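Side-chain contacts in X-ray repair cross complementing protein 1 variant (Homo sapiens, PDB 6WH1), which probably acts as a scaffold in DNA single-strand break repair, assembling repair complexes and restraining PARP1, and is represented here by its C-terminal BRCT domain: residues A[58-61]-A[66-69]; A[46-51]-A[73-78]; A[12-17]-A[54-59]. All coordinates share one frame; numbering follows the deposited sequence.

Contact 1 (A[58-61]-A[66-69])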
ATOM      1  N   GLU A  58      15.477 -12.593 -15.352  1.00 53.02           N
ATOM      2  CA  GLU A  58      16.381 -13.726 -15.196  1.00 55.46           C
ATOM      3  C   GLU A  58      17.573 -13.363 -14.317  1.00 57.96           C
ATOM      4  O   GLU A  58      18.040 -14.185 -13.514  1.00 60.48           O
ATOM      5  CB  GLU A  58      16.841 -14.205 -16.575  1.00 55.51           C
ATOM      6  CG  GLU A  58      17.712 -15.441 -16.546  1.00 64.02           C
ATOM      7  CD  GLU A  58      17.981 -16.000 -17.927  1.00 67.35           C
ATOM      8  OE1 GLU A  58      17.308 -15.572 -18.889  1.00 68.74           O
ATOM      9  OE2 GLU A  58      18.866 -16.873 -18.046  1.00 69.70           O
ATOM     10  N   GLU A  59      18.074 -12.132 -14.458  1.00 57.26           N
ATOM     11  CA  GLU A  59      19.187 -11.693 -13.619  1.00 63.67           C
ATOM     12  C   GLU A  59      18.787 -11.661 -12.146  1.00 55.70           C
ATOM     13  O   GLU A  59      19.574 -12.045 -11.273  1.00 54.88           O
ATOM     14  CB  GLU A  59      19.682 -10.320 -14.070  1.00 75.77           C
ATOM     15  CG  GLU A  59      20.595 -10.361 -15.283  1.00 92.44           C
ATOM     16  CD  GLU A  59      21.640 -11.459 -15.194  1.00105.55           C
ATOM     17  OE1 GLU A  59      21.647 -12.347 -16.076  1.00108.62           O
ATOM     18  OE2 GLU A  59      22.455 -11.433 -14.246  1.00109.98           O
ATOM     19  N   ALA A  60      17.569 -11.198 -11.849  1.00 50.82           N
ATOM     20  CA  ALA A  60      17.089 -11.216 -10.471  1.00 51.88           C
ATOM     21  C   ALA A  60      16.855 -12.640  -9.977  1.00 53.72           C
ATOM     22  O   ALA A  60      17.034 -12.918  -8.784  1.00 54.05           O
ATOM     23  CB  ALA A  60      15.808 -10.392 -10.354  1.00 48.87           C
ATOM     24  N   LEU A  61      16.454 -13.545 -10.874  1.00 50.54           N
ATOM     25  CA  LEU A  61      16.275 -14.943 -10.489  1.00 54.89           C
ATOM     26  C   LEU A  61      17.596 -15.574 -10.070  1.00 59.22           C
ATOM     27  O   LEU A  61      17.671 -16.267  -9.048  1.00 59.48           O
ATOM     28  CB  LEU A  61      15.661 -15.730 -11.644  1.00 54.33           C
ATOM     29  CG  LEU A  61      14.155 -15.941 -11.572  1.00 56.10           C
ATOM     30  CD1 LEU A  61      13.639 -16.476 -12.897  1.00 57.16           C
ATOM     31  CD2 LEU A  61      13.814 -16.877 -10.427  1.00 54.93           C
ATOM     32  N   SER A  66      14.028 -18.096  -5.110  1.00 54.90           N
ATOM     33  CA  SER A  66      12.635 -18.270  -4.718  1.00 51.54           C
ATOM     34  C   SER A  66      11.735 -17.139  -5.197  1.00 51.90           C
ATOM     35  O   SER A  66      10.559 -17.101  -4.828  1.00 51.30           O
ATOM     36  CB  SER A  66      12.530 -18.402  -3.199  1.00 51.47           C
ATOM     37  OG  SER A  66      13.061 -17.260  -2.552  1.00 54.59           O
ATOM     38  N   LEU A  67      12.256 -16.229  -6.015  1.00 55.59           N
ATOM     39  CA  LEU A  67      11.490 -15.068  -6.442  1.00 50.94           C
ATOM     40  C   LEU A  67      10.414 -15.468  -7.443  1.00 50.29           C
ATOM     41  O   LEU A  67      10.617 -16.351  -8.280  1.00 55.74           O
ATOM     42  CB  LEU A  67      12.436 -14.029  -7.040  1.00 56.88           C
ATOM     43  CG  LEU A  67      11.985 -13.043  -8.108  1.00 61.60           C
ATOM     44  CD1 LEU A  67      11.075 -11.999  -7.500  1.00 62.12           C
ATOM     45  CD2 LEU A  67      13.221 -12.395  -8.697  1.00 64.24           C
ATOM     46  N   ALA A  68       9.253 -14.816  -7.344  1.00 44.83           N
ATOM     47  CA  ALA A  68       8.112 -15.093  -8.205  1.00 36.95           C
ATOM     48  C   ALA A  68       7.655 -13.808  -8.880  1.00 46.53           C
ATOM     49  O   ALA A  68       7.650 -12.738  -8.262  1.00 43.41           O
ATOM     50  CB  ALA A  68       6.948 -15.701  -7.415  1.00 30.22           C
ATOM     51  N   PHE A  69       7.259 -13.930 -10.146  1.00 48.72           N
ATOM     52  CA  PHE A  69       6.808 -12.810 -10.961  1.00 43.05           C
ATOM     53  C   PHE A  69       5.319 -12.977 -11.230  1.00 44.73           C
ATOM     54  O   PHE A  69       4.898 -13.991 -11.799  1.00 44.26           O
ATOM     55  CB  PHE A  69       7.591 -12.740 -12.269  1.00 41.62           C
ATOM     56  CG  PHE A  69       9.069 -12.578 -12.073  1.00 48.18           C
ATOM     57  CD1 PHE A  69       9.894 -13.686 -11.970  1.00 50.19           C
ATOM     58  CD2 PHE A  69       9.633 -11.317 -11.980  1.00 47.43           C
ATOM     59  CE1 PHE A  69      11.255 -13.536 -11.789  1.00 52.28           C
ATOM     60  CE2 PHE A  69      10.990 -11.163 -11.795  1.00 47.19           C
ATOM     61  CZ  PHE A  69      11.801 -12.271 -11.705  1.00 50.31           C
TER
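Leu61 on helix 55-63 and Leu67, in the turn just before strand 68-70, bring the two backbones closest, their CA atoms 6.3 Å apart, with no hydrogen bond between the segments, so that the helix is held to the strand by apolar side chains. Leu61 meets Phe69 with its branch point: Leu61 CG lies in the plane of the ring at its edge, 3.8 Å from Phe69 CE1, and CD1 reaches the same ring carbon. Its other methyl, Leu61 CD2, rests 3.9 Å from the carbonyl O of Leu67. Ala60, one residue earlier, turns its CB toward the strand and meets CD2 of Leu67 at 3.7 Å; a small alanine lets the helix come this close. Leu67 sends CG away from its own backbone N (chi1 152°), which puts CD2 against the helix while CD1 lies over one face of the Phe69 ring, near its rim. A branched leucine suits this place because its two methyls serve two neighbours at once. The flat ring of Phe69 does likewise: its edge receives Leu61, Phe57 stacks on it, and Trp53 meets it edge-to-face. On the strand side, Leu67 and Phe69 also touch Val47. The contact thus closes the right-handed beta-alpha-beta crossover of strand 46-48, helix 55-63 and strand 68-70, part of the four-stranded parallel sheet, order 2-1-3-4, of the BRCT fold.

Contact 2 (A[46-51]-A[73-78])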
ATOM      1  N   PHE A  46       8.110 -11.139  -4.254  1.00 40.97           N
ATOM      2  CA  PHE A  46       7.114 -11.086  -5.319  1.00 42.89           C
ATOM      3  C   PHE A  46       7.286  -9.791  -6.093  1.00 41.56           C
ATOM      4  O   PHE A  46       7.095  -8.703  -5.539  1.00 44.53           O
ATOM      5  CB  PHE A  46       5.690 -11.181  -4.758  1.00 40.42           C
ATOM      6  CG  PHE A  46       5.421 -12.445  -4.003  1.00 44.11           C
ATOM      7  CD1 PHE A  46       5.066 -13.603  -4.672  1.00 43.51           C
ATOM      8  CD2 PHE A  46       5.527 -12.476  -2.622  1.00 48.47           C
ATOM      9  CE1 PHE A  46       4.820 -14.770  -3.977  1.00 49.48           C
ATOM     10  CE2 PHE A  46       5.282 -13.642  -1.917  1.00 49.03           C
ATOM     11  CZ  PHE A  46       4.930 -14.790  -2.596  1.00 51.18           C
ATOM     12  N   VAL A  47       7.648  -9.903  -7.363  1.00 38.07           N
ATOM     13  CA  VAL A  47       7.650  -8.762  -8.266  1.00 38.12           C
ATOM     14  C   VAL A  47       6.290  -8.720  -8.950  1.00 40.95           C
ATOM     15  O   VAL A  47       5.868  -9.700  -9.574  1.00 38.75           O
ATOM     16  CB  VAL A  47       8.790  -8.860  -9.290  1.00 37.03           C
ATOM     17  CG1 VAL A  47       8.635  -7.793 -10.363  1.00 36.55           C
ATOM     18  CG2 VAL A  47      10.136  -8.716  -8.600  1.00 37.77           C
ATOM     19  N   ILE A  48       5.591  -7.598  -8.810  1.00 40.44           N
ATOM     20  CA  ILE A  48       4.310  -7.378  -9.470  1.00 44.30           C
ATOM     21  C   ILE A  48       4.548  -6.491 -10.684  1.00 50.07           C
ATOM     22  O   ILE A  48       5.054  -5.370 -10.551  1.00 52.77           O
ATOM     23  CB  ILE A  48       3.290  -6.741  -8.512  1.00 41.75           C
ATOM     24  CG1 ILE A  48       3.424  -7.338  -7.104  1.00 38.74           C
ATOM     25  CG2 ILE A  48       1.878  -6.902  -9.057  1.00 42.45           C
ATOM     26  CD1 ILE A  48       3.018  -8.792  -7.004  1.00 41.81           C
ATOM     27  N   THR A  49       4.191  -6.986 -11.872  1.00 53.03           N
ATOM     28  CA  THR A  49       4.389  -6.236 -13.107  1.00 57.66           C
ATOM     29  C   THR A  49       3.206  -6.418 -14.040  1.00 58.25           C
ATOM     30  O   THR A  49       2.554  -7.466 -14.057  1.00 56.88           O
ATOM     31  CB  THR A  49       5.644  -6.671 -13.875  1.00 59.67           C
ATOM     32  OG1 THR A  49       5.623  -8.092 -14.067  1.00 62.62           O
ATOM     33  CG2 THR A  49       6.871  -6.304 -13.123  1.00 61.50           C
ATOM     34  N   ALA A  50       2.949  -5.379 -14.834  1.00 60.71           N
ATOM     35  CA  ALA A  50       2.112  -5.499 -16.015  1.00 64.45           C
ATOM     36  C   ALA A  50       2.933  -5.662 -17.281  1.00 68.02           C
ATOM     37  O   ALA A  50       2.389  -6.077 -18.309  1.00 74.02           O
ATOM     38  CB  ALA A  50       1.201  -4.275 -16.157  1.00 62.95           C
ATOM     39  N   GLN A  51       4.223  -5.352 -17.220  1.00 67.89           N
ATOM     40  CA  GLN A  51       5.094  -5.442 -18.374  1.00 67.59           C
ATOM     41  C   GLN A  51       5.509  -6.887 -18.616  1.00 67.22           C
ATOM     42  O   GLN A  51       5.244  -7.790 -17.818  1.00 70.22           O
ATOM     43  CB  GLN A  51       6.324  -4.559 -18.184  1.00 67.65           C
ATOM     44  CG  GLN A  51       5.984  -3.112 -17.902  1.00 74.59           C
ATOM     45  CD  GLN A  51       7.214  -2.258 -17.700  1.00 83.86           C
ATOM     46  OE1 GLN A  51       8.276  -2.758 -17.329  1.00 89.30           O
ATOM     47  NE2 GLN A  51       7.076  -0.959 -17.935  1.00 86.66           N
ATOM     48  N   ARG A  73      -3.471  -8.784 -11.187  1.00 47.25           N
ATOM     49  CA  ARG A  73      -4.746  -9.451 -10.954  1.00 57.44           C
ATOM     50  C   ARG A  73      -4.668 -10.409  -9.774  1.00 54.15           C
ATOM     51  O   ARG A  73      -5.690 -10.679  -9.133  1.00 59.44           O
ATOM     52  CB  ARG A  73      -5.211 -10.190 -12.209  1.00 64.90           C
ATOM     53  CG  ARG A  73      -6.692 -10.538 -12.163  1.00 76.69           C
ATOM     54  CD  ARG A  73      -7.101 -11.474 -13.279  1.00 90.29           C
ATOM     55  NE  ARG A  73      -8.190 -12.359 -12.871  1.00 99.11           N
ATOM     56  CZ  ARG A  73      -8.479 -13.507 -13.474  1.00100.35           C
ATOM     57  NH1 ARG A  73      -7.762 -13.904 -14.517  1.00 99.17           N
ATOM     58  NH2 ARG A  73      -9.483 -14.256 -13.038  1.00101.93           N
ATOM     59  N   TRP A  74      -3.477 -10.927  -9.466  1.00 47.08           N
ATOM     60  CA  TRP A  74      -3.318 -11.722  -8.253  1.00 47.22           C
ATOM     61  C   TRP A  74      -3.736 -10.926  -7.027  1.00 49.63           C
ATOM     62  O   TRP A  74      -4.529 -11.399  -6.205  1.00 50.66           O
ATOM     63  CB  TRP A  74      -1.870 -12.185  -8.107  1.00 44.56           C
ATOM     64  CG  TRP A  74      -1.605 -12.950  -6.839  1.00 44.03           C
ATOM     65  CD1 TRP A  74      -2.414 -13.888  -6.266  1.00 45.45           C
ATOM     66  CD2 TRP A  74      -0.456 -12.838  -5.986  1.00 45.28           C
ATOM     67  NE1 TRP A  74      -1.840 -14.372  -5.114  1.00 47.55           N
ATOM     68  CE2 TRP A  74      -0.636 -13.745  -4.921  1.00 47.78           C
ATOM     69  CE3 TRP A  74       0.709 -12.066  -6.023  1.00 44.83           C
ATOM     70  CZ2 TRP A  74       0.305 -13.898  -3.900  1.00 48.01           C
ATOM     71  CZ3 TRP A  74       1.643 -12.220  -5.007  1.00 44.86           C
ATOM     72  CH2 TRP A  74       1.432 -13.128  -3.960  1.00 45.95           C
ATOM     73  N   ILE A  75      -3.201  -9.712  -6.886  1.00 48.60           N
ATOM     74  CA  ILE A  75      -3.550  -8.857  -5.757  1.00 47.64           C
ATOM     75  C   ILE A  75      -5.039  -8.535  -5.775  1.00 54.01           C
ATOM     76  O   ILE A  75      -5.721  -8.598  -4.738  1.00 57.46           O
ATOM     77  CB  ILE A  75      -2.692  -7.578  -5.785  1.00 47.06           C
ATOM     78  CG1 ILE A  75      -1.215  -7.921  -6.007  1.00 44.22           C
ATOM     79  CG2 ILE A  75      -2.877  -6.781  -4.511  1.00 47.52           C
ATOM     80  CD1 ILE A  75      -0.547  -8.562  -4.817  1.00 43.03           C
ATOM     81  N   TYR A  76      -5.568  -8.185  -6.953  1.00 50.87           N
ATOM     82  CA  TYR A  76      -6.983  -7.824  -7.040  1.00 57.08           C
ATOM     83  C   TYR A  76      -7.873  -8.967  -6.566  1.00 60.52           C
ATOM     84  O   TYR A  76      -8.772  -8.771  -5.741  1.00 64.31           O
ATOM     85  CB  TYR A  76      -7.353  -7.429  -8.469  1.00 64.01           C
ATOM     86  CG  TYR A  76      -6.565  -6.269  -9.010  1.00 67.71           C
ATOM     87  CD1 TYR A  76      -6.212  -5.203  -8.193  1.00 68.65           C
ATOM     88  CD2 TYR A  76      -6.168  -6.239 -10.339  1.00 69.86           C
ATOM     89  CE1 TYR A  76      -5.486  -4.143  -8.684  1.00 70.54           C
ATOM     90  CE2 TYR A  76      -5.442  -5.183 -10.841  1.00 72.70           C
ATOM     91  CZ  TYR A  76      -5.105  -4.137 -10.009  1.00 76.17           C
ATOM     92  OH  TYR A  76      -4.380  -3.082 -10.502  1.00 83.45           O
ATOM     93  N   SER A  77      -7.636 -10.176  -7.081  1.00 59.99           N
ATOM     94  CA  SER A  77      -8.481 -11.312  -6.724  1.00 66.01           C
ATOM     95  C   SER A  77      -8.244 -11.768  -5.296  1.00 63.05           C
ATOM     96  O   SER A  77      -9.166 -12.293  -4.658  1.00 62.81           O
ATOM     97  CB  SER A  77      -8.253 -12.470  -7.696  1.00 69.14           C
ATOM     98  OG  SER A  77      -8.113 -12.008  -9.025  1.00 70.48           O
ATOM     99  N   CYS A  78      -7.024 -11.598  -4.782  1.00 56.34           N
ATOM    100  CA  CYS A  78      -6.795 -11.821  -3.362  1.00 54.77           C
ATOM    101  C   CYS A  78      -7.703 -10.928  -2.535  1.00 61.37           C
ATOM    102  O   CYS A  78      -8.264 -11.360  -1.522  1.00 62.61           O
ATOM    103  CB  CYS A  78      -5.330 -11.562  -3.013  1.00 47.88           C
ATOM    104  SG  CYS A  78      -4.211 -12.960  -3.245  1.00 53.06           S
TER
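Phe46 and Trp74 cross at about a right angle as side chains, and their rings meet obliquely, the planes inclined at 48° and the centroids of the phenyl and the six-membered indole ring 5.0 Å apart. The indole leads with its far corner: Trp74 CH2 sits over one face of the Phe46 ring, toward the rim, and Trp74 CZ3 comes within 3.7 Å of Phe46 CD1. Trp74 can reach so far because its CG is anti to the backbone N (chi1 177°), sending the long indole from helix 72-81 toward the sheet; NE1, its polar atom, is satisfied by Leu85 O. Beside this pair, Ile48 extends CD1 to the indole edge, near the ring plane and 4.1 Å from Trp74 CE3. Ile48 CD1 also meets Ile75 CD1 at 4.2 Å, so one methyl touches two successive helix residues. Replacing Phe46 by an alanine would probably leave the CZ3-CH2 corner of Trp74 without its packing partner and open a gap between sheet and helix. Around these residues, Phe11 touches Phe46, Ile48 and Ile75, and Leu25 of helix 21-31 packs on Ile75. Strand and helix run nearly perpendicular, at 100°, with their axes 10.6 Å apart at closest approach, a spacing that large side chains fill. This is the buried hydrophobic core of a BRCT domain, where the last helix, 72-81, carrying its tryptophan, packs on one face of the central parallel sheet.

Contact 3 (A[12-17]-A[54-59])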
ATOM      1  N   PHE A  12       7.649  -5.909  -4.686  1.00 42.83           N
ATOM      2  CA  PHE A  12       8.185  -4.786  -5.441  1.00 40.98           C
ATOM      3  C   PHE A  12       7.351  -4.608  -6.695  1.00 37.64           C
ATOM      4  O   PHE A  12       7.155  -5.561  -7.456  1.00 40.25           O
ATOM      5  CB  PHE A  12       9.656  -4.981  -5.822  1.00 44.97           C
ATOM      6  CG  PHE A  12      10.223  -3.838  -6.629  1.00 45.32           C
ATOM      7  CD1 PHE A  12      10.414  -2.589  -6.050  1.00 44.94           C
ATOM      8  CD2 PHE A  12      10.544  -4.007  -7.969  1.00 42.95           C
ATOM      9  CE1 PHE A  12      10.935  -1.532  -6.792  1.00 45.02           C
ATOM     10  CE2 PHE A  12      11.064  -2.953  -8.718  1.00 45.29           C
ATOM     11  CZ  PHE A  12      11.257  -1.714  -8.128  1.00 40.15           C
ATOM     12  N   LEU A  13       6.860  -3.391  -6.902  1.00 37.50           N
ATOM     13  CA  LEU A  13       6.072  -3.053  -8.082  1.00 38.04           C
ATOM     14  C   LEU A  13       7.025  -2.521  -9.149  1.00 41.80           C
ATOM     15  O   LEU A  13       7.602  -1.440  -8.990  1.00 50.55           O
ATOM     16  CB  LEU A  13       4.992  -2.036  -7.727  1.00 38.12           C
ATOM     17  CG  LEU A  13       4.221  -2.332  -6.434  1.00 39.41           C
ATOM     18  CD1 LEU A  13       3.152  -1.285  -6.174  1.00 39.93           C
ATOM     19  CD2 LEU A  13       3.604  -3.726  -6.464  1.00 36.35           C
ATOM     20  N   TYR A  14       7.200  -3.283 -10.224  1.00 39.99           N
ATOM     21  CA  TYR A  14       8.170  -2.966 -11.263  1.00 47.47           C
ATOM     22  C   TYR A  14       7.450  -2.499 -12.519  1.00 49.97           C
ATOM     23  O   TYR A  14       6.504  -3.149 -12.978  1.00 48.85           O
ATOM     24  CB  TYR A  14       9.054  -4.178 -11.570  1.00 54.28           C
ATOM     25  CG  TYR A  14       9.950  -4.015 -12.783  1.00 60.79           C
ATOM     26  CD1 TYR A  14      11.116  -3.271 -12.710  1.00 63.22           C
ATOM     27  CD2 TYR A  14       9.635  -4.619 -13.996  1.00 63.29           C
ATOM     28  CE1 TYR A  14      11.942  -3.123 -13.810  1.00 67.98           C
ATOM     29  CE2 TYR A  14      10.452  -4.478 -15.102  1.00 66.74           C
ATOM     30  CZ  TYR A  14      11.604  -3.729 -15.003  1.00 70.50           C
ATOM     31  OH  TYR A  14      12.426  -3.585 -16.098  1.00 77.91           O
ATOM     32  N   GLY A  15       7.900  -1.378 -13.069  1.00 53.56           N
ATOM     33  CA  GLY A  15       7.351  -0.868 -14.306  1.00 55.71           C
ATOM     34  C   GLY A  15       6.181   0.067 -14.091  1.00 56.26           C
ATOM     35  O   GLY A  15       5.861   0.497 -12.977  1.00 58.24           O
ATOM     36  N   GLU A  16       5.525   0.381 -15.204  1.00 56.50           N
ATOM     37  CA  GLU A  16       4.393   1.295 -15.220  1.00 60.43           C
ATOM     38  C   GLU A  16       3.084   0.518 -15.235  1.00 60.14           C
ATOM     39  O   GLU A  16       2.944  -0.478 -15.953  1.00 61.03           O
ATOM     40  CB  GLU A  16       4.462   2.225 -16.433  1.00 63.95           C
ATOM     41  N   PHE A  17       2.127   0.986 -14.442  1.00 58.95           N
ATOM     42  CA  PHE A  17       0.802   0.410 -14.324  1.00 59.95           C
ATOM     43  C   PHE A  17      -0.249   1.395 -14.836  1.00 65.95           C
ATOM     44  O   PHE A  17      -0.071   2.612 -14.724  1.00 65.37           O
ATOM     45  CB  PHE A  17       0.497   0.039 -12.866  1.00 56.48           C
ATOM     46  CG  PHE A  17       1.491  -0.920 -12.263  1.00 54.86           C
ATOM     47  CD1 PHE A  17       2.679  -0.459 -11.718  1.00 51.58           C
ATOM     48  CD2 PHE A  17       1.234  -2.284 -12.242  1.00 56.31           C
ATOM     49  CE1 PHE A  17       3.595  -1.343 -11.163  1.00 54.88           C
ATOM     50  CE2 PHE A  17       2.145  -3.171 -11.686  1.00 54.66           C
ATOM     51  CZ  PHE A  17       3.327  -2.700 -11.147  1.00 52.10           C
ATOM     52  N   ASP A  54      11.664  -9.562 -19.312  1.00 68.98           N
ATOM     53  CA  ASP A  54      12.889  -9.058 -19.913  1.00 74.22           C
ATOM     54  C   ASP A  54      14.066  -9.643 -19.152  1.00 71.11           C
ATOM     55  O   ASP A  54      13.895 -10.159 -18.039  1.00 69.97           O
ATOM     56  CB  ASP A  54      12.923  -7.519 -19.919  1.00 82.19           C
ATOM     57  CG  ASP A  54      13.188  -6.923 -18.547  1.00 86.34           C
ATOM     58  OD1 ASP A  54      14.357  -6.925 -18.111  1.00 88.37           O
ATOM     59  OD2 ASP A  54      12.231  -6.427 -17.917  1.00 85.46           O
ATOM     60  N   PRO A  55      15.290  -9.606 -19.735  1.00 72.60           N
ATOM     61  CA  PRO A  55      16.435 -10.300 -19.117  1.00 70.82           C
ATOM     62  C   PRO A  55      16.736  -9.928 -17.669  1.00 66.71           C
ATOM     63  O   PRO A  55      17.384 -10.704 -16.952  1.00 70.39           O
ATOM     64  CB  PRO A  55      17.601  -9.910 -20.034  1.00 72.05           C
ATOM     65  CG  PRO A  55      16.969  -9.745 -21.361  1.00 72.72           C
ATOM     66  CD  PRO A  55      15.617  -9.136 -21.096  1.00 73.89           C
ATOM     67  N   SER A  56      16.290  -8.752 -17.223  1.00 60.62           N
ATOM     68  CA  SER A  56      16.507  -8.392 -15.826  1.00 61.43           C
ATOM     69  C   SER A  56      15.734  -9.312 -14.889  1.00 60.57           C
ATOM     70  O   SER A  56      16.160  -9.528 -13.748  1.00 65.50           O
ATOM     71  CB  SER A  56      16.129  -6.928 -15.587  1.00 65.63           C
ATOM     72  OG  SER A  56      14.732  -6.727 -15.705  1.00 69.20           O
ATOM     73  N   PHE A  57      14.615  -9.876 -15.353  1.00 53.76           N
ATOM     74  CA  PHE A  57      13.914 -10.894 -14.574  1.00 53.50           C
ATOM     75  C   PHE A  57      14.827 -12.085 -14.303  1.00 51.72           C
ATOM     76  O   PHE A  57      14.954 -12.547 -13.163  1.00 49.23           O
ATOM     77  CB  PHE A  57      12.651 -11.359 -15.312  1.00 55.70           C
ATOM     78  CG  PHE A  57      11.520 -10.351 -15.333  1.00 56.37           C
ATOM     79  CD1 PHE A  57      11.759  -8.993 -15.466  1.00 59.51           C
ATOM     80  CD2 PHE A  57      10.205 -10.782 -15.259  1.00 53.63           C
ATOM     81  CE1 PHE A  57      10.711  -8.089 -15.498  1.00 61.18           C
ATOM     82  CE2 PHE A  57       9.157  -9.882 -15.291  1.00 53.14           C
ATOM     83  CZ  PHE A  57       9.409  -8.535 -15.411  1.00 56.35           C
ATOM     84  N   GLU A  58      15.477 -12.593 -15.352  1.00 53.02           N
ATOM     85  CA  GLU A  58      16.381 -13.726 -15.196  1.00 55.46           C
ATOM     86  C   GLU A  58      17.573 -13.363 -14.317  1.00 57.96           C
ATOM     87  O   GLU A  58      18.040 -14.185 -13.514  1.00 60.48           O
ATOM     88  CB  GLU A  58      16.841 -14.205 -16.575  1.00 55.51           C
ATOM     89  CG  GLU A  58      17.712 -15.441 -16.546  1.00 64.02           C
ATOM     90  CD  GLU A  58      17.981 -16.000 -17.927  1.00 67.35           C
ATOM     91  OE1 GLU A  58      17.308 -15.572 -18.889  1.00 68.74           O
ATOM     92  OE2 GLU A  58      18.866 -16.873 -18.046  1.00 69.70           O
ATOM     93  N   GLU A  59      18.074 -12.132 -14.458  1.00 57.26           N
ATOM     94  CA  GLU A  59      19.187 -11.693 -13.619  1.00 63.67           C
ATOM     95  C   GLU A  59      18.787 -11.661 -12.146  1.00 55.70           C
ATOM     96  O   GLU A  59      19.574 -12.045 -11.273  1.00 54.88           O
ATOM     97  CB  GLU A  59      19.682 -10.320 -14.070  1.00 75.77           C
ATOM     98  CG  GLU A  59      20.595 -10.361 -15.283  1.00 92.44           C
ATOM     99  CD  GLU A  59      21.640 -11.459 -15.194  1.00105.55           C
ATOM    100  OE1 GLU A  59      21.647 -12.347 -16.076  1.00108.62           O
ATOM    101  OE2 GLU A  59      22.455 -11.433 -14.246  1.00109.98           O
TER
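Tyr14 swings its ring out toward helix 55-63 with CG anti to the backbone N (chi1 171°), while Phe57 holds its CG anti to the carbonyl carbon (chi1 -72°), which brings the end of its ring nearer than the direction of its CB would suggest. The two side chains cross obliquely. Tyr14 CE2 arrives at the edge of the Phe57 ring, near its plane and 3.6 Å from Phe57 CE1, and the ring planes stand steeply inclined to each other. Past this carbon contact the tyrosine reaches the polar start of the helix, where Tyr14 OH lies 3.4 Å from Asp54 OD2. Tyrosine suits the position because one flank can pack on an aromatic ring while its hydroxyl remains beside polar groups. Asp54 is the N-cap: Asp54 OD1 accepts from Ser56 N at 2.8 Å, the donor standing 37° above the carboxylate plane. This capping bond holds the carboxylate in place, leaving OD2 on the side of the tyrosine. Aspartate fits here because its short side chain can fold back to an amide left without a helical carbonyl partner. Tyr14 also touches Val47, Thr49 and Gln51, so the contact sits at the margin of the apolar layer between sheet and helix. The chemistry is therefore divided between an aromatic inner half and a polar outer half at a helix N terminus, where the charged form of the carboxylate is likely to be favoured by the helix N terminus and by the amide of Ser56.

Contact 2 is the buried one, its centre about 5 Å from that of the chain; the centres of contacts 1 and 3 lie farther out, about 12 and 11 Å, and both are partly buried. Those two use the same helix, 55-63, and meet where Phe57 and Phe69 pack together, whereas contact 2 fastens helix 72-81. Strand 46-48 connects all three, lying in the sheet between strand 68-70 of contact 1 and strand 10-13 of contact 3, where Ile48 N probably hydrogen-bonds to Phe12 O. Their chemistry follows their place. Contacts 1 and 2 join their segments through apolar and aromatic groups, while contact 3, at a helix start, adds a carboxylate and hydroxyls.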